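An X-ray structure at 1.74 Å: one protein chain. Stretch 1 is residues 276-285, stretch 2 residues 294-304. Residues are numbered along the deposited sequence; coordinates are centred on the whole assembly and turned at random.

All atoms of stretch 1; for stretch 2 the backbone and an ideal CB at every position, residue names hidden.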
ATOM      1  N   TYR A 276      -9.649  -6.262  33.217  1.00 19.67           N
ATOM      2  CA  TYR A 276     -10.313  -6.462  31.940  1.00 19.12           C
ATOM      3  C   TYR A 276     -10.356  -7.963  31.660  1.00 17.77           C
ATOM      4  O   TYR A 276      -9.317  -8.625  31.653  1.00 16.04           O
ATOM      5  CB  TYR A 276      -9.564  -5.744  30.831  1.00 20.32           C
ATOM      6  CG  TYR A 276      -9.427  -4.261  31.071  1.00 22.61           C
ATOM      7  CD1 TYR A 276      -8.407  -3.763  31.864  1.00 24.19           C
ATOM      8  CD2 TYR A 276     -10.337  -3.370  30.527  1.00 24.37           C
ATOM      9  CE1 TYR A 276      -8.276  -2.398  32.092  1.00 27.02           C
ATOM     10  CE2 TYR A 276     -10.227  -2.007  30.750  1.00 26.55           C
ATOM     11  CZ  TYR A 276      -9.195  -1.526  31.533  1.00 28.01           C
ATOM     12  OH  TYR A 276      -9.072  -0.168  31.762  1.00 32.04           O
ATOM     13  N   LEU A 277     -11.568  -8.492  31.484  1.00 16.36           N
ATOM     14  CA  LEU A 277     -11.745  -9.917  31.227  1.00 15.45           C
ATOM     15  C   LEU A 277     -12.746 -10.052  30.110  1.00 14.53           C
ATOM     16  O   LEU A 277     -13.896  -9.606  30.252  1.00 14.16           O
ATOM     17  CB  LEU A 277     -12.262 -10.617  32.480  1.00 15.93           C
ATOM     18  CG  LEU A 277     -12.607 -12.116  32.364  1.00 15.84           C
ATOM     19  CD1 LEU A 277     -11.402 -12.907  31.913  1.00 15.48           C
ATOM     20  CD2 LEU A 277     -13.100 -12.641  33.702  1.00 16.64           C
ATOM     21  N   TYR A 278     -12.311 -10.636  28.991  1.00 13.52           N
ATOM     22  CA  TYR A 278     -13.155 -10.766  27.816  1.00 13.10           C
ATOM     23  C   TYR A 278     -13.513 -12.224  27.559  1.00 12.75           C
ATOM     24  O   TYR A 278     -12.630 -13.020  27.209  1.00 12.29           O
ATOM     25  CB  TYR A 278     -12.473 -10.188  26.593  1.00 13.45           C
ATOM     26  CG  TYR A 278     -12.013  -8.763  26.814  1.00 14.20           C
ATOM     27  CD1 TYR A 278     -12.929  -7.723  26.846  1.00 15.07           C
ATOM     28  CD2 TYR A 278     -10.687  -8.478  27.020  1.00 15.08           C
ATOM     29  CE1 TYR A 278     -12.511  -6.407  27.073  1.00 15.36           C
ATOM     30  CE2 TYR A 278     -10.245  -7.173  27.229  1.00 15.47           C
ATOM     31  CZ  TYR A 278     -11.165  -6.147  27.252  1.00 15.87           C
ATOM     32  OH  TYR A 278     -10.712  -4.846  27.488  1.00 17.81           O
ATOM     33  N   LEU A 279     -14.803 -12.551  27.729  1.00 12.68           N
ATOM     34  CA  LEU A 279     -15.310 -13.918  27.541  1.00 12.64           C
ATOM     35  C   LEU A 279     -16.313 -14.047  26.420  1.00 12.41           C
ATOM     36  O   LEU A 279     -16.875 -15.139  26.189  1.00 11.95           O
ATOM     37  CB  LEU A 279     -15.950 -14.427  28.830  1.00 13.08           C
ATOM     38  CG  LEU A 279     -15.062 -14.453  30.057  1.00 13.74           C
ATOM     39  CD1 LEU A 279     -15.880 -14.895  31.250  1.00 14.56           C
ATOM     40  CD2 LEU A 279     -13.854 -15.354  29.825  1.00 14.11           C
ATOM     41  N   ASP A 280     -16.558 -12.952  25.702  1.00 12.19           N
ATOM     42  CA  ASP A 280     -17.582 -12.959  24.680  1.00 12.56           C
ATOM     43  C   ASP A 280     -17.227 -13.934  23.553  1.00 12.29           C
ATOM     44  O   ASP A 280     -16.054 -14.210  23.287  1.00 11.49           O
ATOM     45  CB  ASP A 280     -17.831 -11.534  24.124  1.00 13.04           C
ATOM     46  CG  ASP A 280     -16.613 -10.967  23.446  1.00 13.41           C
ATOM     47  OD1 ASP A 280     -15.749 -10.407  24.138  1.00 14.16           O
ATOM     48  OD2 ASP A 280     -16.486 -11.142  22.210  1.00 14.46           O
ATOM     49  N   HIS A 281     -18.264 -14.415  22.880  1.00 12.23           N
ATOM     50  CA  HIS A 281     -18.149 -15.314  21.735  1.00 12.72           C
ATOM     51  C   HIS A 281     -17.481 -16.652  22.100  1.00 12.16           C
ATOM     52  O   HIS A 281     -16.382 -16.980  21.654  1.00 11.65           O
ATOM     53  CB  HIS A 281     -17.444 -14.614  20.553  1.00 13.39           C
ATOM     54  CG  HIS A 281     -18.251 -13.515  19.950  1.00 14.31           C
ATOM     55  ND1 HIS A 281     -18.220 -12.222  20.423  1.00 15.50           N
ATOM     56  CD2 HIS A 281     -19.140 -13.522  18.929  1.00 15.28           C
ATOM     57  CE1 HIS A 281     -19.029 -11.470  19.696  1.00 15.89           C
ATOM     58  NE2 HIS A 281     -19.619 -12.241  18.800  1.00 16.15           N
ATOM     59  N   ASN A 282     -18.168 -17.400  22.949  1.00 11.49           N
ATOM     60  CA  ASN A 282     -17.744 -18.742  23.352  1.00 11.16           C
ATOM     61  C   ASN A 282     -19.033 -19.569  23.541  1.00 11.41           C
ATOM     62  O   ASN A 282     -20.079 -19.205  22.993  1.00 11.54           O
ATOM     63  CB  ASN A 282     -16.887 -18.650  24.610  1.00 10.80           C
ATOM     64  CG  ASN A 282     -15.450 -18.283  24.323  1.00 10.60           C
ATOM     65  OD1 ASN A 282     -14.720 -19.087  23.761  1.00 10.39           O
ATOM     66  ND2 ASN A 282     -15.008 -17.089  24.764  1.00 10.18           N
ATOM     67  N   SER A 283     -18.964 -20.676  24.280  1.00 11.32           N
ATOM     68  CA  SER A 283     -20.125 -21.517  24.537  1.00 11.60           C
ATOM     69  C   SER A 283     -20.259 -21.723  26.049  1.00 11.50           C
ATOM     70  O   SER A 283     -20.615 -22.791  26.507  1.00 11.30           O
ATOM     71  CB  SER A 283     -19.963 -22.836  23.800  1.00 12.15           C
ATOM     72  OG  SER A 283     -19.934 -22.646  22.387  1.00 12.64           O
ATOM     73  N   ILE A 284     -19.968 -20.682  26.817  1.00 11.34           N
ATOM     74  CA  ILE A 284     -19.889 -20.811  28.271  1.00 11.76           C
ATOM     75  C   ILE A 284     -21.308 -20.877  28.861  1.00 12.49           C
ATOM     76  O   ILE A 284     -22.189 -20.130  28.462  1.00 12.19           O
ATOM     77  CB  ILE A 284     -19.094 -19.661  28.893  1.00 11.74           C
ATOM     78  CG1 ILE A 284     -17.653 -19.726  28.387  1.00 11.55           C
ATOM     79  CG2 ILE A 284     -19.090 -19.758  30.414  1.00 11.92           C
ATOM     80  CD1 ILE A 284     -16.907 -18.417  28.550  1.00 11.50           C
ATOM     81  N   VAL A 285     -21.508 -21.792  29.805  1.00 13.46           N
ATOM     82  CA  VAL A 285     -22.828 -21.993  30.417  1.00 14.14           C
ATOM     83  C   VAL A 285     -22.860 -21.457  31.853  1.00 15.09           C
ATOM     84  O   VAL A 285     -23.810 -20.760  32.266  1.00 15.00           O
ATOM     85  CB  VAL A 285     -23.192 -23.498  30.388  1.00 14.46           C
ATOM     86  CG1 VAL A 285     -24.483 -23.789  31.163  1.00 14.84           C
ATOM     87  CG2 VAL A 285     -23.284 -23.984  28.948  1.00 14.35           C
ATOM     88  N   UNK A 294     -12.129  -4.581  41.502  1.00 50.40           N
ATOM     89  CA  UNK A 294     -11.063  -4.231  40.557  1.00 47.29           C
ATOM     90  C   UNK A 294     -11.511  -4.271  39.085  1.00 41.85           C
ATOM     91  O   UNK A 294     -10.894  -3.634  38.229  1.00 38.79           O
ATOM     92  CB  UNK A 294      -9.880  -5.182  40.752  1.00 47.29           C
ATOM     93  N   UNK A 295     -12.586  -4.999  38.794  1.00 38.63           N
ATOM     94  CA  UNK A 295     -13.006  -5.243  37.408  1.00 35.84           C
ATOM     95  C   UNK A 295     -13.619  -3.997  36.757  1.00 34.11           C
ATOM     96  O   UNK A 295     -14.576  -3.438  37.286  1.00 35.95           O
ATOM     97  CB  UNK A 295     -14.014  -6.393  37.365  1.00 35.84           C
ATOM     98  N   UNK A 296     -13.048  -3.561  35.637  1.00 31.27           N
ATOM     99  CA  UNK A 296     -13.512  -2.394  34.892  1.00 31.28           C
ATOM    100  C   UNK A 296     -14.298  -2.725  33.632  1.00 29.87           C
ATOM    101  O   UNK A 296     -15.201  -1.971  33.248  1.00 30.55           O
ATOM    102  CB  UNK A 296     -12.311  -1.525  34.514  1.00 31.28           C
ATOM    103  N   UNK A 297     -13.913  -3.799  32.936  1.00 27.00           N
ATOM    104  CA  UNK A 297     -14.608  -4.214  31.736  1.00 24.99           C
ATOM    105  C   UNK A 297     -14.680  -5.741  31.689  1.00 22.60           C
ATOM    106  O   UNK A 297     -13.671  -6.427  31.835  1.00 20.07           O
ATOM    107  CB  UNK A 297     -13.914  -3.660  30.490  1.00 24.99           C
ATOM    108  N   UNK A 298     -15.897  -6.245  31.539  1.00 20.88           N
ATOM    109  CA  UNK A 298     -16.163  -7.677  31.484  1.00 20.73           C
ATOM    110  C   UNK A 298     -17.077  -7.884  30.303  1.00 19.47           C
ATOM    111  O   UNK A 298     -18.135  -7.249  30.233  1.00 20.33           O
ATOM    112  CB  UNK A 298     -16.779  -8.208  32.780  1.00 20.73           C
ATOM    113  N   UNK A 299     -16.706  -8.749  29.366  1.00 16.95           N
ATOM    114  CA  UNK A 299     -17.602  -9.040  28.252  1.00 15.70           C
ATOM    115  C   UNK A 299     -18.091 -10.482  28.331  1.00 14.98           C
ATOM    116  O   UNK A 299     -17.330 -11.393  28.645  1.00 14.49           O
ATOM    117  CB  UNK A 299     -16.902  -8.786  26.916  1.00 15.70           C
ATOM    118  N   UNK A 300     -19.377 -10.655  28.091  1.00 14.81           N
ATOM    119  CA  UNK A 300     -20.077 -11.927  28.324  1.00 14.47           C
ATOM    120  C   UNK A 300     -21.017 -12.365  27.199  1.00 13.83           C
ATOM    121  O   UNK A 300     -21.594 -13.462  27.272  1.00 12.95           O
ATOM    122  CB  UNK A 300     -20.883 -11.823  29.620  1.00 14.47           C
ATOM    123  N   UNK A 301     -21.189 -11.545  26.166  1.00 13.47           N
ATOM    124  CA  UNK A 301     -22.218 -11.818  25.170  1.00 13.96           C
ATOM    125  C   UNK A 301     -21.833 -12.988  24.276  1.00 13.69           C
ATOM    126  O   UNK A 301     -20.664 -13.424  24.268  1.00 12.68           O
ATOM    127  CB  UNK A 301     -22.476 -10.573  24.319  1.00 13.96           C
ATOM    128  N   UNK A 302     -22.828 -13.508  23.552  1.00 14.16           N
ATOM    129  CA  UNK A 302     -22.645 -14.612  22.620  1.00 15.02           C
ATOM    130  C   UNK A 302     -22.032 -15.832  23.308  1.00 14.14           C
ATOM    131  O   UNK A 302     -20.958 -16.315  22.914  1.00 12.92           O
ATOM    132  CB  UNK A 302     -21.764 -14.171  21.450  1.00 15.02           C
ATOM    133  N   UNK A 303     -22.723 -16.269  24.364  1.00 13.22           N
ATOM    134  CA  UNK A 303     -22.397 -17.497  25.068  1.00 13.16           C
ATOM    135  C   UNK A 303     -23.644 -18.368  25.166  1.00 13.94           C
ATOM    136  O   UNK A 303     -24.500 -18.288  24.281  1.00 13.90           O
ATOM    137  CB  UNK A 303     -21.831 -17.197  26.457  1.00 13.16           C
ATOM    138  N   UNK A 304     -23.724 -19.242  26.171  1.00 14.67           N
ATOM    139  CA  UNK A 304     -24.881 -20.124  26.351  1.00 16.10           C
ATOM    140  C   UNK A 304     -25.279 -20.172  27.820  1.00 15.18           C
ATOM    141  O   UNK A 304     -25.404 -21.247  28.414  1.00 15.28           O
ATOM    142  CB  UNK A 304     -24.576 -21.532  25.837  1.00 16.10           C
TER

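The backbones fix the frame. Strand 297-299 runs parallel to strand 276-278, axes 7° apart; L277 N donates to the carbonyl O of 297 (3.0 Å), and N of 299 donates to L277 O (3.1 Å).

At 294 and 295 nothing of stretch 1 lies within 5.5 Å of the ideal CB, so the choice is open. T294 makes no contact; L295 CD1 reaches L277 CB at 4.2 Å.

Position 296 points toward stretch 1, its ideal CB 4.3 Å from Y276 CZ. Any side chain with an aliphatic stem could cover the ring. It is K296: CB lies over one ring face, and CE comes 3.7 Å from Y276 OH.

Position 297 shares a sheet face with Y276 and Y278; its ideal CB is 3.6 Å from Y276 CD2 and 4.5 Å from Y278 OH. Polar or modest apolar groups would suit. N297 places ND2 at the edge of the Y278 ring, 4.0 Å from CE1.

Position 298 turns to the L277 face, which favours an aliphatic residue. L298 brings CD1 within 3.8 Å of L277 CD2.

At 299 the ideal CB sits 3.4 Å from D280 OD1, an acceptor that suits a short donor such as serine or threonine. T299 (chi1 p) donates from OG1 to D280 OD1 at 2.7 Å; OG1 also accepts a weak bond from L279 N (3.3 Å), which bonds better to T299 O (2.9 Å).

Position 300 points away, leaving many options; L300 CD2 nevertheless returns to within 4.1 Å of L279 CD1. The ideal CB of 301, sideways, is 4.7 Å from D280 CB; several small or polar residues would do. In S301 the carbonyl O accepts from H281 N (2.9 Å), a main-chain bond independent of the serine side chain.

Position 302 has positive phi and psi (56/56), which glycine or asparagine tolerates readily. Its ideal CB, however, is 3.7 Å from H281 CD2, inviting a flat ring. H302 stacks offset on H281, centroids 4.2 Å apart and planes at 7°.

At 303, CA-to-CB is sideways, the ideal CB 4.0 Å from I284 N and 5.4 Å from L279 O: donor and acceptor, fitting a carboxamide. N303 ND2 donates to L279 O (3.0 Å) and L300 O (3.0 Å), while OD1 accepts from I284 N (3.0 Å).

The ideal CB of 304 is 3.8 Å from I284 O and 4.2 Å from V285 CG2; small or polar residues would suit, the carbonyl favouring a donor. D304 instead turns its carboxylate toward S283: a water donates to OD2 and bonds S283 OG. D304 N donates to I284 O (2.9 Å).

Stretch 2, residues 294-304: TLKNLTLSHND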
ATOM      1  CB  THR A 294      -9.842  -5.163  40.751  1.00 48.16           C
ATOM      2  OG1 THR A 294      -9.548  -5.271  42.151  1.00 50.61           O
ATOM      3  CG2 THR A 294      -8.619  -4.632  40.031  1.00 48.23           C
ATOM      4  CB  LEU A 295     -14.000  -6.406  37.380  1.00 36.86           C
ATOM      5  CG  LEU A 295     -14.218  -7.142  36.064  1.00 36.21           C
ATOM      6  CD1 LEU A 295     -12.933  -7.744  35.527  1.00 35.14           C
ATOM      7  CD2 LEU A 295     -15.256  -8.233  36.294  1.00 38.26           C
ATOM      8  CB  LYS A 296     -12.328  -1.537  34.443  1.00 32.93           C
ATOM      9  CG  LYS A 296     -11.446  -0.969  35.549  1.00 35.69           C
ATOM     10  CD  LYS A 296     -10.806   0.338  35.080  1.00 37.92           C
ATOM     11  CE  LYS A 296      -9.330   0.447  35.413  1.00 39.25           C
ATOM     12  NZ  LYS A 296      -9.051   0.368  36.875  1.00 41.41           N
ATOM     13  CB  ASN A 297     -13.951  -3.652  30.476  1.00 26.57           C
ATOM     14  CG  ASN A 297     -14.867  -3.713  29.264  1.00 29.03           C
ATOM     15  OD1 ASN A 297     -15.936  -4.325  29.315  1.00 33.14           O
ATOM     16  ND2 ASN A 297     -14.452  -3.087  28.166  1.00 30.69           N
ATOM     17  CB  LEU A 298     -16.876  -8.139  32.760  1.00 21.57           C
ATOM     18  CG  LEU A 298     -17.377  -9.586  32.845  1.00 21.95           C
ATOM     19  CD1 LEU A 298     -16.210 -10.564  32.830  1.00 21.78           C
ATOM     20  CD2 LEU A 298     -18.193  -9.807  34.105  1.00 22.83           C
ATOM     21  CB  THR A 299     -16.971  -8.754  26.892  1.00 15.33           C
ATOM     22  OG1 THR A 299     -15.816  -9.588  26.699  1.00 14.77           O
ATOM     23  CG2 THR A 299     -16.584  -7.282  26.795  1.00 15.92           C
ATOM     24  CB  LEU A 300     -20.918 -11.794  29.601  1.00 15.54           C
ATOM     25  CG  LEU A 300     -20.184 -11.453  30.888  1.00 15.96           C
ATOM     26  CD1 LEU A 300     -21.188 -11.221  31.999  1.00 16.77           C
ATOM     27  CD2 LEU A 300     -19.193 -12.554  31.247  1.00 16.33           C
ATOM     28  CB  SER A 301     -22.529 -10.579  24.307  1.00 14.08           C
ATOM     29  OG  SER A 301     -21.400 -10.202  23.543  1.00 14.06           O
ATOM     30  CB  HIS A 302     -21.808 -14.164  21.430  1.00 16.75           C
ATOM     31  CG  HIS A 302     -22.473 -13.084  20.646  1.00 19.52           C
ATOM     32  ND1 HIS A 302     -23.249 -13.352  19.538  1.00 21.81           N
ATOM     33  CD2 HIS A 302     -22.547 -11.749  20.848  1.00 20.86           C
ATOM     34  CE1 HIS A 302     -23.739 -12.219  19.064  1.00 22.18           C
ATOM     35  NE2 HIS A 302     -23.327 -11.234  19.840  1.00 22.47           N
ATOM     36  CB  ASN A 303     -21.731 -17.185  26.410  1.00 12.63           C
ATOM     37  CG  ASN A 303     -20.230 -16.949  26.262  1.00 12.10           C
ATOM     38  OD1 ASN A 303     -19.475 -17.881  26.000  1.00 11.64           O
ATOM     39  ND2 ASN A 303     -19.799 -15.709  26.393  1.00 11.44           N
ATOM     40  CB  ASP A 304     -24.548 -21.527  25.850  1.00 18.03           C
ATOM     41  CG  ASP A 304     -24.418 -21.584  24.351  1.00 20.64           C
ATOM     42  OD1 ASP A 304     -25.464 -21.568  23.656  1.00 23.60           O
ATOM     43  OD2 ASP A 304     -23.273 -21.644  23.859  1.00 22.15           O
TER
HETATM   44  O   HOH W   1     -22.659 -22.127  21.249  1.00 36.72           O
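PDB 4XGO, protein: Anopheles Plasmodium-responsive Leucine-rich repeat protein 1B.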